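Local coordinates for Hep_Hag family (Burkholderia pseudomallei, PDB 3S6L), which forms a YadA-like head domain of the trimeric autotransporter adhesin BoaA, a cell-surface protein that probably mediates attachment of the bacterium to host epithelial cells, at residues A[34-39]-A[48-53]; A[41-46]-A[54-59]; A[96-101]-A[111-116]; A[66-71]-A[80-85]. One frame throughout, in Å; residues are numbered along the deposited sequence.

Contact 1 (A[34-39]-A[48-53]); sequences GGNGTA and GTDATA. With ZN (zinc ion), chain Q.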
# COMPACT_ATOMS: atom_id res chain seq x y z
N GLY A 34 23.30 -7.19 -4.05
CA GLY A 34 23.37 -7.11 -2.60
C GLY A 34 23.25 -8.43 -1.87
O GLY A 34 23.58 -8.50 -0.68
N GLY A 35 22.80 -9.47 -2.57
CA GLY A 35 22.50 -10.75 -1.94
C GLY A 35 20.98 -10.82 -1.87
O GLY A 35 20.33 -9.88 -1.35
N ASN A 36 20.44 -11.91 -2.40
CA ASN A 36 18.99 -12.11 -2.52
C ASN A 36 18.31 -10.90 -3.15
O ASN A 36 17.21 -10.53 -2.78
CB ASN A 36 18.39 -12.45 -1.16
CG ASN A 36 18.88 -13.76 -0.60
OD1 ASN A 36 19.30 -14.65 -1.35
ND2 ASN A 36 18.81 -13.90 0.71
N GLY A 37 18.98 -10.29 -4.12
CA GLY A 37 18.46 -9.12 -4.79
C GLY A 37 17.72 -9.45 -6.05
O GLY A 37 17.94 -10.50 -6.65
N THR A 38 16.82 -8.56 -6.45
CA THR A 38 16.09 -8.73 -7.69
C THR A 38 15.92 -7.36 -8.27
O THR A 38 15.56 -6.40 -7.58
CB THR A 38 14.73 -9.42 -7.46
OG1 THR A 38 14.93 -10.58 -6.66
CG2 THR A 38 14.08 -9.82 -8.76
N ALA A 39 16.22 -7.25 -9.55
CA ALA A 39 16.22 -5.94 -10.19
C ALA A 39 15.73 -6.16 -11.59
O ALA A 39 16.43 -6.80 -12.40
CB ALA A 39 17.66 -5.30 -10.18
N GLY A 48 21.00 -2.91 -2.10
CA GLY A 48 20.93 -3.18 -0.64
C GLY A 48 20.84 -4.68 -0.42
O GLY A 48 20.55 -5.42 -1.34
N THR A 49 21.08 -5.17 0.79
CA THR A 49 20.87 -6.61 1.00
C THR A 49 19.36 -6.95 0.94
O THR A 49 18.55 -6.17 1.43
CB THR A 49 21.48 -7.08 2.31
OG1 THR A 49 20.87 -6.37 3.40
CG2 THR A 49 23.01 -6.82 2.33
N ASP A 50 18.99 -8.09 0.33
CA ASP A 50 17.59 -8.56 0.30
C ASP A 50 16.68 -7.52 -0.38
O ASP A 50 15.55 -7.27 0.04
CB ASP A 50 17.09 -8.92 1.72
CG ASP A 50 17.87 -10.10 2.37
OD1 ASP A 50 18.67 -10.74 1.68
OD2 ASP A 50 17.70 -10.42 3.58
N ALA A 51 17.17 -6.90 -1.44
CA ALA A 51 16.51 -5.72 -1.99
C ALA A 51 15.79 -6.09 -3.27
O ALA A 51 16.21 -7.02 -3.95
CB ALA A 51 17.52 -4.59 -2.22
N THR A 52 14.72 -5.38 -3.59
CA THR A 52 13.88 -5.73 -4.75
C THR A 52 13.49 -4.46 -5.48
O THR A 52 12.87 -3.57 -4.90
CB THR A 52 12.61 -6.47 -4.31
OG1 THR A 52 12.96 -7.66 -3.57
CG2 THR A 52 11.74 -6.84 -5.51
N ALA A 53 13.87 -4.37 -6.75
CA ALA A 53 13.59 -3.19 -7.59
C ALA A 53 12.87 -3.63 -8.86
O ALA A 53 13.32 -4.55 -9.56
CB ALA A 53 14.90 -2.47 -7.97
ZN ZN Q . 18.40 -9.77 5.63
O HOH W 1 14.90 -9.95 -4.04
O HOH W 2 18.98 -9.58 7.95
O HOH W 3 16.43 -10.72 6.39
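N36 and D50 stand side by side on successive coils of the left-handed parallel beta-roll that makes up a YadA-like head, their side chains pointing the same way with amide and carboxylate planes 21° apart. Between them N36 ND2 gives D50 OD1 a weak hydrogen bond of 3.3 Å, bent to 142° at the hydrogen. The other carboxylate oxygen, D50 OD2, binds a zinc ion at 2.3 Å; H64 of the next coil and two waters are its further ligands. D50 thus divides its oxygens between metal and amide. In both residues CG is anti to the carbonyl carbon and beside the backbone N, so the two side chains leave their coils the same way. Beneath them the backbone is fastened: D50 N donates to G35 O over 2.8 Å, close to the direction of the carbonyl bond. G34 comes so near the turn of residues 48-51 that a beta carbon there would run into G48 O. D23, one coil earlier, accepts from the amides of G35 and G37, either side of N36 in sequence, and so ties down the bend.

Past the bend the coils enter parallel strands. T38 N donates to A51 O, and A53 N to T38 O at 2.8 Å with a nearly straight N-H...O angle of 167°. Q56 of the second subunit packs against T38 and, at the bend, N36. One water joins three groups here: it donates to N36 O at 2.7 Å and accepts from T38 OG1 at 2.7 Å and T52 OG1 at 3.0 Å.

Contact 2 (A[41-46]-A[54-59]); sequences GGAASA and LGQASN
G42 and Q56 face each other at equivalent points of two stacked type II turns, G41 to A44 and G55 to S58; the CA nearest that of A44 is A57's, one place off, and the alignment resumes at a single bridge between S45 and N59. Two hydrogen bonds hold the turns together: A57 N to G42 O, 2.8 Å with an N-H...O angle of 165°, and S45 N to S58 O, also 2.8 Å. The approach of the turns leaves no room for a beta carbon at G41, whose positive phi would also crowd one.

Q56 leaves the backbone with CG anti to N (chi1 -166°) and then bends at chi2, laying the chain alongside the G42 carbonyl; CG comes within 3.2 Å of G42 O. Its amide looks onward along the roll, where OE1 accepts from Q70 of the following coil. Inside the turn, S58 OG lies between its own backbone N and carbonyl carbon (chi1 60°) and donates to G55 O at 2.7 Å. S58 N reaches that oxygen from the same face of the carbonyl plane, at 3.1 Å. A44 CB rests on this group, 3.5 Å from G55 O.

The G55 carbonyl therefore receives two hydrogens within its own turn, where the hydroxyl's proton is spent. Between the coils pass mainly backbone bonds and the close fit of small side chains, consistent with this tightly repeating roll.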
# COMPACT_ATOMS: atom_id res chain seq x y z
N GLY A 41 14.06 -4.33 -15.04
CA GLY A 41 13.83 -3.09 -15.76
C GLY A 41 15.10 -2.38 -16.25
O GLY A 41 16.21 -2.62 -15.75
N GLY A 42 14.92 -1.49 -17.22
CA GLY A 42 16.04 -0.71 -17.77
C GLY A 42 16.72 0.08 -16.66
O GLY A 42 16.08 0.89 -15.97
N ALA A 43 18.01 -0.17 -16.49
CA ALA A 43 18.79 0.47 -15.44
C ALA A 43 18.18 0.28 -14.04
O ALA A 43 18.51 1.04 -13.13
CB ALA A 43 19.03 2.00 -15.76
N ALA A 44 17.33 -0.74 -13.84
CA ALA A 44 16.87 -1.08 -12.49
C ALA A 44 18.05 -1.46 -11.60
O ALA A 44 18.96 -2.19 -12.03
CB ALA A 44 15.85 -2.20 -12.52
N SER A 45 18.01 -1.04 -10.34
CA SER A 45 19.12 -1.34 -9.46
C SER A 45 18.69 -1.86 -8.08
O SER A 45 17.84 -1.28 -7.42
CB SER A 45 20.04 -0.12 -9.38
OG SER A 45 21.01 -0.32 -8.40
N ALA A 46 19.25 -2.96 -7.63
CA ALA A 46 18.96 -3.43 -6.30
C ALA A 46 20.29 -3.68 -5.57
O ALA A 46 20.84 -4.78 -5.64
CB ALA A 46 18.09 -4.70 -6.36
N LEU A 54 11.77 -2.97 -9.18
CA LEU A 54 11.07 -3.29 -10.40
C LEU A 54 10.73 -1.98 -11.10
O LEU A 54 10.17 -1.06 -10.48
CB LEU A 54 9.77 -4.06 -10.10
CG LEU A 54 8.88 -4.25 -11.32
CD1 LEU A 54 9.54 -5.27 -12.19
CD2 LEU A 54 7.45 -4.65 -10.98
N GLY A 55 11.07 -1.90 -12.38
CA GLY A 55 10.76 -0.73 -13.20
C GLY A 55 12.00 -0.01 -13.70
O GLY A 55 13.08 -0.15 -13.11
N GLN A 56 11.87 0.76 -14.78
CA GLN A 56 13.04 1.46 -15.35
C GLN A 56 13.55 2.52 -14.35
O GLN A 56 12.77 3.21 -13.70
CB GLN A 56 12.69 2.09 -16.72
CG GLN A 56 13.89 2.54 -17.58
CD GLN A 56 14.47 3.89 -17.16
OE1 GLN A 56 13.76 4.77 -16.63
NE2 GLN A 56 15.76 4.06 -17.38
N ALA A 57 14.85 2.61 -14.21
CA ALA A 57 15.51 3.47 -13.19
C ALA A 57 15.05 3.25 -11.73
O ALA A 57 15.36 4.08 -10.86
CB ALA A 57 15.49 4.99 -13.60
N SER A 58 14.35 2.16 -11.43
CA SER A 58 13.98 1.88 -10.04
C SER A 58 15.24 1.61 -9.22
O SER A 58 16.27 1.10 -9.73
CB SER A 58 12.96 0.73 -9.92
OG SER A 58 13.44 -0.49 -10.44
N ASN A 59 15.17 1.95 -7.94
CA ASN A 59 16.37 1.93 -7.13
C ASN A 59 16.10 1.50 -5.69
O ASN A 59 15.54 2.27 -4.89
CB ASN A 59 17.08 3.29 -7.18
CG ASN A 59 18.31 3.37 -6.26
OD1 ASN A 59 19.21 2.57 -6.33
ND2 ASN A 59 18.31 4.37 -5.37

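Contact 3 (A[96-101]-A[111-116]); sequences FGQGAL and GAHSTA. With ZN (zinc ion), chain R.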
# COMPACT_ATOMS: atom_id res chain seq x y z
N PHE A 96 3.35 4.59 -0.70
CA PHE A 96 2.45 3.99 -1.66
C PHE A 96 1.71 5.07 -2.44
O PHE A 96 1.00 5.91 -1.86
CB PHE A 96 1.43 3.08 -0.97
CG PHE A 96 0.47 2.40 -1.95
CD1 PHE A 96 0.93 1.38 -2.81
CD2 PHE A 96 -0.86 2.82 -2.06
CE1 PHE A 96 0.06 0.77 -3.76
CE2 PHE A 96 -1.72 2.21 -2.98
CZ PHE A 96 -1.27 1.18 -3.83
N GLY A 97 1.87 5.04 -3.77
CA GLY A 97 1.14 5.93 -4.63
C GLY A 97 2.13 6.71 -5.45
O GLY A 97 3.27 6.92 -5.02
N GLN A 98 1.71 7.13 -6.64
CA GLN A 98 2.61 7.82 -7.54
C GLN A 98 3.13 9.10 -6.85
O GLN A 98 2.32 9.87 -6.30
CB GLN A 98 1.89 8.14 -8.87
CG GLN A 98 2.81 8.60 -10.01
CD GLN A 98 2.85 10.12 -10.12
OE1 GLN A 98 1.82 10.77 -9.93
NE2 GLN A 98 4.04 10.70 -10.45
N GLY A 99 4.45 9.32 -6.86
CA GLY A 99 5.07 10.56 -6.29
C GLY A 99 4.91 10.69 -4.78
O GLY A 99 5.05 11.79 -4.22
N ALA A 100 4.58 9.59 -4.11
CA ALA A 100 4.40 9.59 -2.67
C ALA A 100 5.80 9.60 -2.05
O ALA A 100 6.72 9.01 -2.60
CB ALA A 100 3.64 8.34 -2.20
N LEU A 101 5.96 10.28 -0.92
CA LEU A 101 7.28 10.35 -0.27
C LEU A 101 7.14 10.10 1.23
O LEU A 101 6.38 10.79 1.90
CB LEU A 101 7.98 11.70 -0.52
CG LEU A 101 9.32 11.95 0.18
CD1 LEU A 101 10.46 11.10 -0.43
CD2 LEU A 101 9.69 13.45 0.17
N GLY A 111 -0.95 7.33 -0.67
CA GLY A 111 -1.72 8.17 -1.58
C GLY A 111 -0.82 8.99 -2.50
O GLY A 111 0.30 9.38 -2.11
N ALA A 112 -1.29 9.24 -3.72
CA ALA A 112 -0.49 9.93 -4.73
C ALA A 112 -0.06 11.29 -4.21
O ALA A 112 -0.89 12.04 -3.70
CB ALA A 112 -1.29 10.10 -6.03
N HIS A 113 1.23 11.60 -4.31
CA HIS A 113 1.74 12.92 -3.87
C HIS A 113 1.50 13.23 -2.39
O HIS A 113 1.48 14.41 -1.99
CB HIS A 113 1.23 14.07 -4.77
CG HIS A 113 1.56 13.87 -6.22
ND1 HIS A 113 2.80 14.14 -6.75
CD2 HIS A 113 0.80 13.41 -7.25
CE1 HIS A 113 2.80 13.86 -8.04
NE2 HIS A 113 1.60 13.42 -8.37
N SER A 114 1.35 12.19 -1.58
CA SER A 114 1.30 12.36 -0.13
C SER A 114 2.75 12.43 0.37
O SER A 114 3.64 11.86 -0.26
CB SER A 114 0.61 11.18 0.55
OG SER A 114 1.31 9.96 0.25
N THR A 115 2.97 13.12 1.48
CA THR A 115 4.31 13.32 2.04
C THR A 115 4.24 13.06 3.56
O THR A 115 3.53 13.76 4.28
CB THR A 115 4.87 14.77 1.77
OG1 THR A 115 4.88 15.05 0.35
CG2 THR A 115 6.32 14.96 2.34
N ALA A 116 4.92 12.03 4.01
CA ALA A 116 5.04 11.77 5.45
C ALA A 116 6.45 12.13 5.82
O ALA A 116 7.39 11.33 5.65
CB ALA A 116 4.74 10.33 5.79
ZN ZN R . 1.48 12.78 -10.35
O HOH W 4 5.11 13.84 -2.20
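Q98 and H113 form a zinc site at the outer bend of two neighbouring coils, with Q98 OE1 and H113 NE2 each 2.1 Å from the metal. These two ligand atoms lie 3.1 Å apart, a closeness that comes from sharing the ion and not from a hydrogen bond. Their side chains run side by side in the same direction, the amide plane turned 79° from the imidazole. CG of H113 is anti to the carbonyl carbon (chi1 -56°), and the ring swings back over the preceding coil, where Q98 O sits 3.9 Å above one face, over its centre. A beta carbon on G99 would strike H113 CE1, so glycine makes room for the ring. Q98 NE2, the other end of the amide, donates to Q84 one coil back.

Both bends are type II turns of the left-handed parallel beta-roll, G97 to A100 and G111 to S114, tied by H113 N to Q98 O and, where the turns begin, by G111 N to F96 O at 2.7 Å. Within the second turn S114 OG donates to G111 O at 2.6 Å, alongside the turn bond from S114 N. Beyond it L101 and T115 pair in parallel, L101 N donating to S114 O and A116 N to L101 O. F96 packs on A95 of the third subunit, placing the inner end of the contact at the trimer interface. Beside the strand start, a water donates to G99 O and S114 O and accepts from T115 OG1 at 2.8 Å.

Contact 4 (A[66-71]-A[80-85]); sequences TALGQA and TAVGQG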
# COMPACT_ATOMS: atom_id res chain seq x y z
N THR A 66 12.43 -2.12 -0.95
CA THR A 66 11.62 -2.57 -2.05
C THR A 66 11.18 -1.34 -2.86
O THR A 66 10.54 -0.43 -2.35
CB THR A 66 10.42 -3.40 -1.51
OG1 THR A 66 10.92 -4.49 -0.73
CG2 THR A 66 9.56 -3.94 -2.62
N ALA A 67 11.56 -1.29 -4.12
CA ALA A 67 11.21 -0.11 -4.93
C ALA A 67 10.52 -0.56 -6.21
O ALA A 67 11.12 -1.22 -7.04
CB ALA A 67 12.48 0.74 -5.23
N LEU A 68 9.24 -0.25 -6.35
CA LEU A 68 8.46 -0.84 -7.47
C LEU A 68 7.72 0.27 -8.18
O LEU A 68 6.88 0.94 -7.58
CB LEU A 68 7.46 -1.87 -6.94
CG LEU A 68 7.93 -2.85 -5.86
CD1 LEU A 68 6.75 -3.69 -5.34
CD2 LEU A 68 9.04 -3.77 -6.40
N GLY A 69 8.05 0.48 -9.44
CA GLY A 69 7.51 1.59 -10.20
C GLY A 69 8.66 2.31 -10.87
O GLY A 69 9.77 2.32 -10.33
N GLN A 70 8.39 2.89 -12.04
CA GLN A 70 9.42 3.58 -12.80
C GLN A 70 9.97 4.75 -11.97
O GLN A 70 9.21 5.55 -11.40
CB GLN A 70 8.86 4.07 -14.16
CG GLN A 70 9.92 4.53 -15.18
CD GLN A 70 10.35 6.02 -14.99
OE1 GLN A 70 9.59 6.84 -14.46
NE2 GLN A 70 11.57 6.35 -15.42
N ALA A 71 11.29 4.83 -11.88
CA ALA A 71 11.96 5.86 -11.12
C ALA A 71 11.60 5.86 -9.63
O ALA A 71 11.80 6.84 -8.98
CB ALA A 71 11.74 7.31 -11.78
N THR A 80 10.22 0.94 1.71
CA THR A 80 9.37 0.39 0.65
C THR A 80 8.79 1.60 -0.08
O THR A 80 8.22 2.53 0.54
CB THR A 80 8.27 -0.48 1.25
OG1 THR A 80 8.85 -1.55 2.02
CG2 THR A 80 7.38 -1.07 0.16
N ALA A 81 8.95 1.62 -1.41
CA ALA A 81 8.37 2.70 -2.22
C ALA A 81 7.69 2.05 -3.39
O ALA A 81 8.34 1.30 -4.15
CB ALA A 81 9.46 3.69 -2.69
N VAL A 82 6.38 2.30 -3.52
CA VAL A 82 5.58 1.65 -4.56
C VAL A 82 4.71 2.70 -5.28
O VAL A 82 3.84 3.36 -4.65
CB VAL A 82 4.71 0.47 -3.99
CG1 VAL A 82 3.73 -0.08 -5.01
CG2 VAL A 82 5.58 -0.67 -3.46
N GLY A 83 4.96 2.85 -6.59
CA GLY A 83 4.31 3.87 -7.40
C GLY A 83 5.37 4.54 -8.25
O GLY A 83 6.55 4.64 -7.85
N GLN A 84 4.99 5.00 -9.44
CA GLN A 84 5.95 5.71 -10.27
C GLN A 84 6.50 6.91 -9.46
O GLN A 84 5.75 7.66 -8.82
CB GLN A 84 5.35 6.14 -11.61
CG GLN A 84 6.39 6.71 -12.61
CD GLN A 84 6.79 8.16 -12.30
OE1 GLN A 84 6.01 8.92 -11.72
NE2 GLN A 84 8.02 8.54 -12.66
N GLY A 85 7.82 7.07 -9.49
CA GLY A 85 8.44 8.21 -8.81
C GLY A 85 8.21 8.26 -7.30
O GLY A 85 8.42 9.31 -6.71
O HOH W 5 10.88 -3.62 1.77
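Q70 O is held from the next coil by G85 N, which donates to it over 2.8 Å, and by a CA-H...O contact from Q84 CA at 3.5 Å; Q84 CG packs against the same oxygen, 3.3 Å away. The two glutamines lie side by side, pointing the same way, with amide planes only 4° apart. Q84 NE2 donates to Q70 OE1 at 2.9 Å, with an N-H...O angle of 165° and the acceptor close to the donor's amide plane. In both residues CG is anti to the backbone N and the chain bends at chi2; torsions that match down to chi3 make the amides repeat one another. Below this bend, parallel strands 66-68 and 80-82 run 4.7 Å apart at an angle of 7°, joined by bonds such as A81 N to T66 O. L68 CD1 meets V82 CG2 at 3.7 Å on the face turned to the trimer centre, where each residue packs on its own copy in the third subunit. At the other end a water donates to T66 OG1 and T80 OG1.

The amide bonding continues in the same donor-to-acceptor direction, from Q98 through this pair to Q56, so the amide dipoles should reinforce each other along the roll.

How the contacts relate
The contacts sample successive coils of one left-handed roll; contacts 1 and 2 interlock, and contact 4 adjoins both. Contacts 1 and 2 alternate along the chain, centres 11 Å apart, and meet where A53 CB packs 3.2 Å from S45 O. Contact 4 continues the sheet: T52 O of contact 1 lies 2.7 Å from A67 N, and L54 O of contact 2 lies 2.8 Å from G69 N, both probable hydrogen bonds. Contact 3 adjoins contact 4, G97 N being 2.7 Å from V82 O, but stays about 13 Å from contact 1 at the nearest atoms. Contacts 1 and 3 each carry a zinc ion; the glutamine row of contact 4 reaches Q98, a ligand in contact 3.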